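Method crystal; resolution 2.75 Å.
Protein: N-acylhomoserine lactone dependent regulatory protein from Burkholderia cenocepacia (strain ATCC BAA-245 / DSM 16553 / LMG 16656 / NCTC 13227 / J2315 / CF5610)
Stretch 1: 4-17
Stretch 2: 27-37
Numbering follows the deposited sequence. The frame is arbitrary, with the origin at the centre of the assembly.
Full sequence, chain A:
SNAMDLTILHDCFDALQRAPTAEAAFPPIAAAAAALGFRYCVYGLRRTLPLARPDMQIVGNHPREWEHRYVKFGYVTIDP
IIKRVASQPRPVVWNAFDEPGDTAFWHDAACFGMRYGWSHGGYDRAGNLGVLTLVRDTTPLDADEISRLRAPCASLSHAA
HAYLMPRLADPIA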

# COMPACT_ATOMS: atom_id res chain seq x y z
N MSE A 4 -21.06 0.45 -6.28
CA MSE A 4 -20.43 1.25 -7.33
C MSE A 4 -18.97 1.57 -7.00
O MSE A 4 -18.13 1.69 -7.89
CB MSE A 4 -21.23 2.55 -7.52
CG MSE A 4 -20.59 3.57 -8.45
SE MSE A 4 -20.19 2.86 -10.22
CE MSE A 4 -21.96 2.15 -10.67
N ASP A 5 -18.67 1.70 -5.70
CA ASP A 5 -17.31 2.02 -5.27
C ASP A 5 -16.31 0.97 -5.73
O ASP A 5 -15.19 1.29 -6.12
CB ASP A 5 -17.26 2.18 -3.75
CG ASP A 5 -18.19 3.27 -3.23
OD1 ASP A 5 -18.77 4.00 -4.06
OD2 ASP A 5 -18.33 3.39 -2.00
N LEU A 6 -16.71 -0.31 -5.68
CA LEU A 6 -15.80 -1.37 -6.12
C LEU A 6 -15.61 -1.35 -7.63
O LEU A 6 -14.53 -1.69 -8.12
CB LEU A 6 -16.33 -2.73 -5.66
CG LEU A 6 -15.42 -3.91 -6.01
CD1 LEU A 6 -14.01 -3.69 -5.45
CD2 LEU A 6 -16.01 -5.20 -5.49
N THR A 7 -16.64 -0.96 -8.38
CA THR A 7 -16.47 -0.76 -9.82
C THR A 7 -15.51 0.39 -10.09
O THR A 7 -14.70 0.32 -11.03
CB THR A 7 -17.83 -0.49 -10.46
OG1 THR A 7 -18.69 -1.62 -10.25
CG2 THR A 7 -17.69 -0.24 -11.96
N ILE A 8 -15.57 1.45 -9.28
CA ILE A 8 -14.66 2.58 -9.44
C ILE A 8 -13.21 2.10 -9.39
O ILE A 8 -12.38 2.48 -10.22
CB ILE A 8 -14.94 3.64 -8.36
CG1 ILE A 8 -16.31 4.28 -8.58
CG2 ILE A 8 -13.85 4.71 -8.36
CD1 ILE A 8 -16.81 5.06 -7.38
N LEU A 9 -12.90 1.25 -8.41
CA LEU A 9 -11.53 0.78 -8.26
C LEU A 9 -11.17 -0.25 -9.33
O LEU A 9 -10.02 -0.30 -9.78
CB LEU A 9 -11.33 0.20 -6.87
CG LEU A 9 -11.59 1.20 -5.75
CD1 LEU A 9 -11.70 0.48 -4.42
CD2 LEU A 9 -10.47 2.22 -5.71
N HIS A 10 -12.14 -1.07 -9.74
CA HIS A 10 -11.88 -2.03 -10.82
C HIS A 10 -11.44 -1.31 -12.09
O HIS A 10 -10.45 -1.68 -12.71
CB HIS A 10 -13.11 -2.89 -11.07
CG HIS A 10 -12.88 -4.01 -12.05
ND1 HIS A 10 -12.61 -5.30 -11.66
CD2 HIS A 10 -12.89 -4.02 -13.40
CE1 HIS A 10 -12.45 -6.06 -12.73
NE2 HIS A 10 -12.62 -5.30 -13.80
N ASP A 11 -12.16 -0.24 -12.47
CA ASP A 11 -11.78 0.48 -13.69
C ASP A 11 -10.44 1.19 -13.53
O ASP A 11 -9.69 1.32 -14.50
CB ASP A 11 -12.86 1.49 -14.08
CG ASP A 11 -14.17 0.84 -14.49
OD1 ASP A 11 -14.80 1.30 -15.46
OD2 ASP A 11 -14.58 -0.14 -13.82
N CYS A 12 -10.14 1.64 -12.31
CA CYS A 12 -8.86 2.30 -12.05
C CYS A 12 -7.70 1.34 -12.26
O CYS A 12 -6.73 1.66 -12.95
CB CYS A 12 -8.85 2.87 -10.63
SG CYS A 12 -7.35 3.80 -10.20
N PHE A 13 -7.79 0.14 -11.67
CA PHE A 13 -6.66 -0.78 -11.71
C PHE A 13 -6.44 -1.35 -13.11
O PHE A 13 -5.30 -1.64 -13.49
CB PHE A 13 -6.85 -1.89 -10.69
CG PHE A 13 -6.39 -1.51 -9.32
CD1 PHE A 13 -5.13 -1.87 -8.86
CD2 PHE A 13 -7.20 -0.75 -8.49
CE1 PHE A 13 -4.70 -1.50 -7.60
CE2 PHE A 13 -6.78 -0.38 -7.23
CZ PHE A 13 -5.53 -0.76 -6.79
N ASP A 14 -7.51 -1.52 -13.89
CA ASP A 14 -7.32 -1.94 -15.27
C ASP A 14 -6.62 -0.86 -16.08
O ASP A 14 -5.74 -1.17 -16.90
CB ASP A 14 -8.65 -2.32 -15.90
CG ASP A 14 -8.94 -3.81 -15.81
OD1 ASP A 14 -8.42 -4.47 -14.88
OD2 ASP A 14 -9.66 -4.33 -16.68
N ALA A 15 -6.98 0.40 -15.86
CA ALA A 15 -6.28 1.49 -16.54
C ALA A 15 -4.82 1.57 -16.12
O ALA A 15 -3.96 1.93 -16.92
CB ALA A 15 -6.98 2.82 -16.26
N LEU A 16 -4.52 1.20 -14.87
CA LEU A 16 -3.15 1.25 -14.39
C LEU A 16 -2.29 0.14 -14.98
O LEU A 16 -1.06 0.23 -14.91
CB LEU A 16 -3.12 1.18 -12.86
CG LEU A 16 -3.69 2.41 -12.14
CD1 LEU A 16 -3.58 2.24 -10.63
CD2 LEU A 16 -2.99 3.68 -12.59
N GLN A 17 -2.90 -0.90 -15.55
CA GLN A 17 -2.16 -1.93 -16.25
C GLN A 17 -1.71 -1.50 -17.64
O GLN A 17 -0.85 -2.16 -18.23
CB GLN A 17 -2.99 -3.22 -16.36
CG GLN A 17 -3.45 -3.78 -15.03
CD GLN A 17 -2.30 -4.01 -14.06
OE1 GLN A 17 -1.24 -4.49 -14.44
NE2 GLN A 17 -2.52 -3.66 -12.80
N PRO A 27 -4.12 10.14 -14.09
CA PRO A 27 -5.56 10.35 -14.36
C PRO A 27 -6.45 9.22 -13.84
O PRO A 27 -7.54 9.50 -13.34
CB PRO A 27 -5.62 10.45 -15.89
CG PRO A 27 -4.32 11.04 -16.25
CD PRO A 27 -3.32 10.42 -15.30
N PRO A 28 -6.05 7.94 -13.95
CA PRO A 28 -6.90 6.90 -13.33
C PRO A 28 -7.07 7.08 -11.84
O PRO A 28 -8.18 6.92 -11.32
CB PRO A 28 -6.16 5.60 -13.67
CG PRO A 28 -5.41 5.90 -14.89
CD PRO A 28 -4.97 7.32 -14.75
N ILE A 29 -5.99 7.40 -11.12
CA ILE A 29 -6.09 7.55 -9.67
C ILE A 29 -6.91 8.78 -9.31
O ILE A 29 -7.71 8.77 -8.37
CB ILE A 29 -4.68 7.59 -9.04
CG1 ILE A 29 -3.91 6.32 -9.38
CG2 ILE A 29 -4.78 7.77 -7.54
CD1 ILE A 29 -2.46 6.35 -8.93
N ALA A 30 -6.73 9.87 -10.06
CA ALA A 30 -7.50 11.08 -9.80
C ALA A 30 -8.97 10.89 -10.14
O ALA A 30 -9.85 11.39 -9.43
CB ALA A 30 -6.91 12.26 -10.58
N ALA A 31 -9.27 10.16 -11.22
CA ALA A 31 -10.66 9.90 -11.57
C ALA A 31 -11.34 9.03 -10.52
O ALA A 31 -12.52 9.25 -10.20
CB ALA A 31 -10.74 9.24 -12.95
N ALA A 32 -10.62 8.06 -9.96
CA ALA A 32 -11.20 7.23 -8.90
C ALA A 32 -11.44 8.05 -7.64
O ALA A 32 -12.51 7.95 -7.02
CB ALA A 32 -10.29 6.04 -8.62
N ALA A 33 -10.46 8.86 -7.24
CA ALA A 33 -10.63 9.71 -6.06
C ALA A 33 -11.81 10.66 -6.24
O ALA A 33 -12.60 10.86 -5.30
CB ALA A 33 -9.35 10.48 -5.78
N ALA A 34 -11.95 11.24 -7.43
CA ALA A 34 -13.09 12.11 -7.69
C ALA A 34 -14.41 11.36 -7.53
O ALA A 34 -15.36 11.87 -6.93
CB ALA A 34 -12.99 12.72 -9.09
N ALA A 35 -14.47 10.13 -8.06
CA ALA A 35 -15.69 9.34 -7.93
C ALA A 35 -16.00 9.00 -6.48
O ALA A 35 -17.16 8.78 -6.13
CB ALA A 35 -15.56 8.06 -8.76
N LEU A 36 -14.98 8.95 -5.63
CA LEU A 36 -15.17 8.71 -4.20
C LEU A 36 -15.52 9.98 -3.43
O LEU A 36 -15.71 9.91 -2.21
CB LEU A 36 -13.91 8.08 -3.60
CG LEU A 36 -13.54 6.69 -4.10
CD1 LEU A 36 -12.22 6.23 -3.50
CD2 LEU A 36 -14.65 5.70 -3.78
N GLY A 37 -15.61 11.13 -4.11
CA GLY A 37 -15.99 12.37 -3.47
C GLY A 37 -14.86 13.35 -3.21
O GLY A 37 -15.12 14.42 -2.65

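How do the two helices lie against each other? They run almost exactly antiparallel, 174° between their N-to-C directions, with axes 8.9 Å apart at closest approach. The register pairs Asp5 with Leu36, Ile8 with Ala32 and Cys12 with Pro28. At the last pair the backbones come close, CA of Cys12 lying 5.2 Å from CA of Pro28.

What fills the hollow over the alanines? Ile8 is the chief bump here. Its CB points toward the second helix, and Ile8 CG2 comes down on Ala32, 3.7 Å from Ala32 CA and 3.8 Å from Ala32 CB. Ala32 has nothing beyond CB, and the Ile8 methyl rests against both its CA and its CB. Ile8 CG2 also lies 3.8 Å from Ala35 CB, so both branches touch Ala35; CD1 of Ile8 is 3.5 Å from Ala35 CB and 4.2 Å from Leu36 CD2, so the side chain straddles successive turns.

How does Cys12 fit in the middle? With chi1 in the t well, its sulfur settles among Pro28, Ile29 and Ala32. Cys12 SG is 4.0 Å from Ala32 CB, 4.3 Å from Ile29 CG1 and 3.4 Å from Pro28 O. Within its own helix, Pro28 O accepts the backbone hydrogen bond from Ala32 N, at 3.0 Å.

What closes the end near Pro28? Here the second helix supplies the bump. The CA-to-CB bond of Pro28 points toward the first helix, and its ring packs there, with Pro28 CG 3.7 Å from Ala15 CB and Pro28 CB 3.9 Å from Leu16 CD2. Leu16 leaves its backbone sideways, yet its tip swings closer, and the same CD2 of Leu16 lies 4.3 Å from Ile29 CG1. Apolar packing thus dominates a modest contact of 448 Å², both sides summed.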